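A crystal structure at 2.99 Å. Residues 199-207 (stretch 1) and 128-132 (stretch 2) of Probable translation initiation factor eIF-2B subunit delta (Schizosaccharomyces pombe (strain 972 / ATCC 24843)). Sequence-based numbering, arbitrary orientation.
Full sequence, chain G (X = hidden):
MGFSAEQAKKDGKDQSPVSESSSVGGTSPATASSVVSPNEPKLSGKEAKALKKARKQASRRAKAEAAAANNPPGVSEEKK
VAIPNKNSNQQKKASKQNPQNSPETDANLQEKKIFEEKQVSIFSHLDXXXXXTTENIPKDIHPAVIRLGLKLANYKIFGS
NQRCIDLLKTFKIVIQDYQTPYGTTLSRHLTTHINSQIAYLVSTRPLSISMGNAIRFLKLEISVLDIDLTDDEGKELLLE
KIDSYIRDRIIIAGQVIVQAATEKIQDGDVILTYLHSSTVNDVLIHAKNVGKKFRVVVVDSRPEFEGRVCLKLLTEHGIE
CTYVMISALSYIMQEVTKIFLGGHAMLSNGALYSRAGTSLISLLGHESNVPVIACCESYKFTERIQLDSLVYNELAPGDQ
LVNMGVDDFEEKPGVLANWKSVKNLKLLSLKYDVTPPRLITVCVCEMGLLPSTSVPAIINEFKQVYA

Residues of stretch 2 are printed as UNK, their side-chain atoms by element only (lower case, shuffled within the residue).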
# COMPACT_ATOMS: atom_id res chain seq x y z
N ALA G 199 19.41 -34.41 2.64
CA ALA G 199 20.34 -33.35 2.25
C ALA G 199 20.58 -33.36 0.74
O ALA G 199 20.73 -32.30 0.12
CB ALA G 199 21.65 -33.49 3.00
N TYR G 200 20.64 -34.55 0.16
CA TYR G 200 20.81 -34.69 -1.28
C TYR G 200 19.55 -34.25 -2.02
O TYR G 200 19.63 -33.57 -3.04
CB TYR G 200 21.16 -36.13 -1.64
CG TYR G 200 20.96 -36.48 -3.10
CD1 TYR G 200 21.87 -36.08 -4.06
CD2 TYR G 200 19.85 -37.21 -3.51
CE1 TYR G 200 21.69 -36.39 -5.40
CE2 TYR G 200 19.66 -37.53 -4.84
CZ TYR G 200 20.58 -37.12 -5.78
OH TYR G 200 20.39 -37.44 -7.11
N LEU G 201 18.39 -34.65 -1.50
CA LEU G 201 17.12 -34.34 -2.13
C LEU G 201 16.80 -32.85 -2.13
O LEU G 201 16.24 -32.33 -3.10
CB LEU G 201 15.99 -35.11 -1.44
CG LEU G 201 15.92 -36.61 -1.73
CD1 LEU G 201 14.82 -37.26 -0.91
CD2 LEU G 201 15.70 -36.85 -3.21
N VAL G 202 17.16 -32.17 -1.05
CA VAL G 202 16.89 -30.74 -0.93
C VAL G 202 17.83 -29.94 -1.83
O VAL G 202 17.58 -28.77 -2.12
CB VAL G 202 17.00 -30.26 0.53
CG1 VAL G 202 18.46 -30.08 0.93
CG2 VAL G 202 16.23 -28.96 0.73
N SER G 203 18.92 -30.57 -2.26
CA SER G 203 19.88 -29.93 -3.15
C SER G 203 19.44 -30.04 -4.60
O SER G 203 19.86 -29.26 -5.45
CB SER G 203 21.27 -30.53 -2.97
OG SER G 203 21.30 -31.89 -3.37
N THR G 204 18.59 -31.02 -4.89
CA THR G 204 18.02 -31.18 -6.22
C THR G 204 16.81 -30.26 -6.37
O THR G 204 16.58 -29.68 -7.43
CB THR G 204 17.60 -32.64 -6.50
OG1 THR G 204 16.47 -32.98 -5.69
CG2 THR G 204 18.75 -33.59 -6.21
N ARG G 205 16.04 -30.15 -5.30
CA ARG G 205 14.91 -29.23 -5.23
C ARG G 205 14.49 -29.00 -3.79
O ARG G 205 14.35 -29.95 -3.02
CB ARG G 205 13.72 -29.75 -6.05
CG ARG G 205 12.47 -28.92 -5.86
CD ARG G 205 11.37 -29.26 -6.85
NE ARG G 205 10.32 -28.25 -6.82
CZ ARG G 205 9.07 -28.45 -7.22
NH1 ARG G 205 8.71 -29.64 -7.69
NH2 ARG G 205 8.19 -27.47 -7.16
N PRO G 206 14.29 -27.72 -3.41
CA PRO G 206 13.82 -27.34 -2.07
C PRO G 206 12.58 -28.12 -1.64
O PRO G 206 11.66 -28.30 -2.44
CB PRO G 206 13.50 -25.85 -2.23
CG PRO G 206 14.43 -25.39 -3.29
CD PRO G 206 14.57 -26.54 -4.25
N LEU G 207 12.58 -28.58 -0.39
CA LEU G 207 11.50 -29.42 0.12
C LEU G 207 10.16 -28.71 0.15
O LEU G 207 10.07 -27.54 0.53
CB LEU G 207 11.85 -29.92 1.53
CG LEU G 207 13.05 -30.86 1.64
CD1 LEU G 207 13.36 -31.15 3.10
CD2 LEU G 207 12.78 -32.15 0.88
N UNK G 128 18.89 -20.25 -5.33
CA UNK G 128 18.91 -20.52 -6.77
C UNK G 128 19.77 -21.73 -7.11
O UNK G 128 19.76 -22.21 -8.25
c UNK G 128 19.40 -19.29 -7.53
n UNK G 128 22.43 -17.83 -6.00
c UNK G 128 24.38 -18.73 -7.29
c UNK G 128 23.03 -18.58 -6.98
c UNK G 128 22.37 -20.07 -8.76
c UNK G 128 23.71 -20.23 -9.06
c UNK G 128 21.07 -18.00 -6.09
c UNK G 128 20.77 -18.85 -7.11
c UNK G 128 22.01 -19.24 -7.69
c UNK G 128 24.70 -19.56 -8.33
N UNK G 129 20.53 -22.22 -6.13
CA UNK G 129 21.41 -23.36 -6.35
C UNK G 129 20.64 -24.66 -6.53
O UNK G 129 19.79 -25.01 -5.70
n UNK G 129 25.44 -21.57 -3.94
c UNK G 129 22.40 -23.49 -5.19
c UNK G 129 23.44 -22.39 -5.13
c UNK G 129 24.39 -22.59 -3.96
c UNK G 129 25.29 -20.36 -3.41
n UNK G 129 26.30 -19.50 -3.43
n UNK G 129 24.14 -20.01 -2.85
N UNK G 130 20.93 -25.37 -7.61
CA UNK G 130 20.28 -26.64 -7.90
C UNK G 130 21.30 -27.70 -8.30
O UNK G 130 22.43 -27.38 -8.67
n UNK G 130 15.98 -25.26 -7.50
c UNK G 130 15.84 -24.16 -6.77
n UNK G 130 16.87 -23.69 -6.07
c UNK G 130 18.11 -25.51 -8.71
n UNK G 130 14.68 -23.53 -6.73
c UNK G 130 17.22 -26.03 -7.60
c UNK G 130 19.25 -26.47 -9.02
N UNK G 131 20.89 -28.96 -8.22
CA UNK G 131 21.69 -30.07 -8.73
C UNK G 131 20.93 -30.80 -9.83
O UNK G 131 19.98 -31.53 -9.56
c UNK G 131 22.90 -32.21 -8.06
c UNK G 131 24.21 -32.46 -7.32
c UNK G 131 22.21 -30.94 -7.59
n UNK G 131 24.00 -32.69 -5.89
c UNK G 131 24.98 -32.95 -5.03
n UNK G 131 26.23 -33.00 -5.45
n UNK G 131 24.70 -33.15 -3.75
N UNK G 132 21.36 -30.60 -11.07
CA UNK G 132 20.68 -31.17 -12.22
C UNK G 132 21.11 -32.61 -12.67
O UNK G 132 20.37 -33.40 -13.25
c UNK G 132 19.98 -27.90 -14.22
c UNK G 132 19.93 -28.87 -13.06
n UNK G 132 19.93 -25.65 -15.88
n UNK G 132 18.60 -24.50 -14.41
c UNK G 132 19.27 -25.60 -14.74
n UNK G 132 19.27 -26.66 -13.93
c UNK G 132 20.74 -30.13 -13.34

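Position 128 carries ten side-chain atoms, nine carbons and one nitrogen: a single carbon leads into fused five- and six-membered rings, with the nitrogen in the smaller ring. The CA-to-CB bond points away from stretch 1, and the closest approach, from its CB to P206 CG, is 8.9 Å. This indole identifies W128.

Position 129 has seven side-chain atoms, three carbons in a row, then a nitrogen, then a carbon bearing two more nitrogens. This is a guanidinium on a three-carbon arm, which identifies R129. Its end leads away from stretch 1; the backbone alone comes near, with R129 O 4.3 Å from S203 O.

At position 130 the same seven atoms recur, four carbons and three nitrogens ending in a planar, forked group, but here the CA-to-CB bond points sideways and the end of the side chain comes nearer to stretch 1. Its third carbon lies near the carbonyl of T204, and its terminal carbon near the ring of P206. The residue is R130. R130 CD is 3.7 Å from T204 O, and R130 CZ is 3.7 Å from P206 CD, which sits over one face of the guanidinium. A hydrogen bond from R130 NH1 to R129 O (3.2 Å) ties its end back to the preceding carbonyl.

Position 131 again shows three carbons, a nitrogen and a carbon carrying two nitrogens. Its CA-to-CB bond points toward stretch 1, and one terminal nitrogen approaches both a serine hydroxyl and a tyrosine ring. This is R131. R131 NH2 lies 3.6 Å from S203 OG and 4.1 Å from Y200 CD1, at the edge of the ring and near its plane.

Position 132 repeats the seven-atom pattern with its forked three-nitrogen end, but CA-to-CB points away, and the side chain makes no contact with stretch 1. It is R132; R132 CG to T204 O, 6.6 Å, is its nearest approach.

The contact centers on S203 and T204, with P206 beyond them and Y200 before them. S203 O lies 3.0 Å from R131 N, and T204 CA is 3.9 Å from R131 O, so the two backbones pass close together. The S203 hydroxyl is engaged within its own stretch, S203 OG donating a very short hydrogen bond to Y200 O (2.4 Å). R131 reaches along Y200 and S203, while R130 packs against T204 and P206. The two stretches together bury a modest 317 Å², both sides summed.

Stretch 2 (128-132) WRRRR
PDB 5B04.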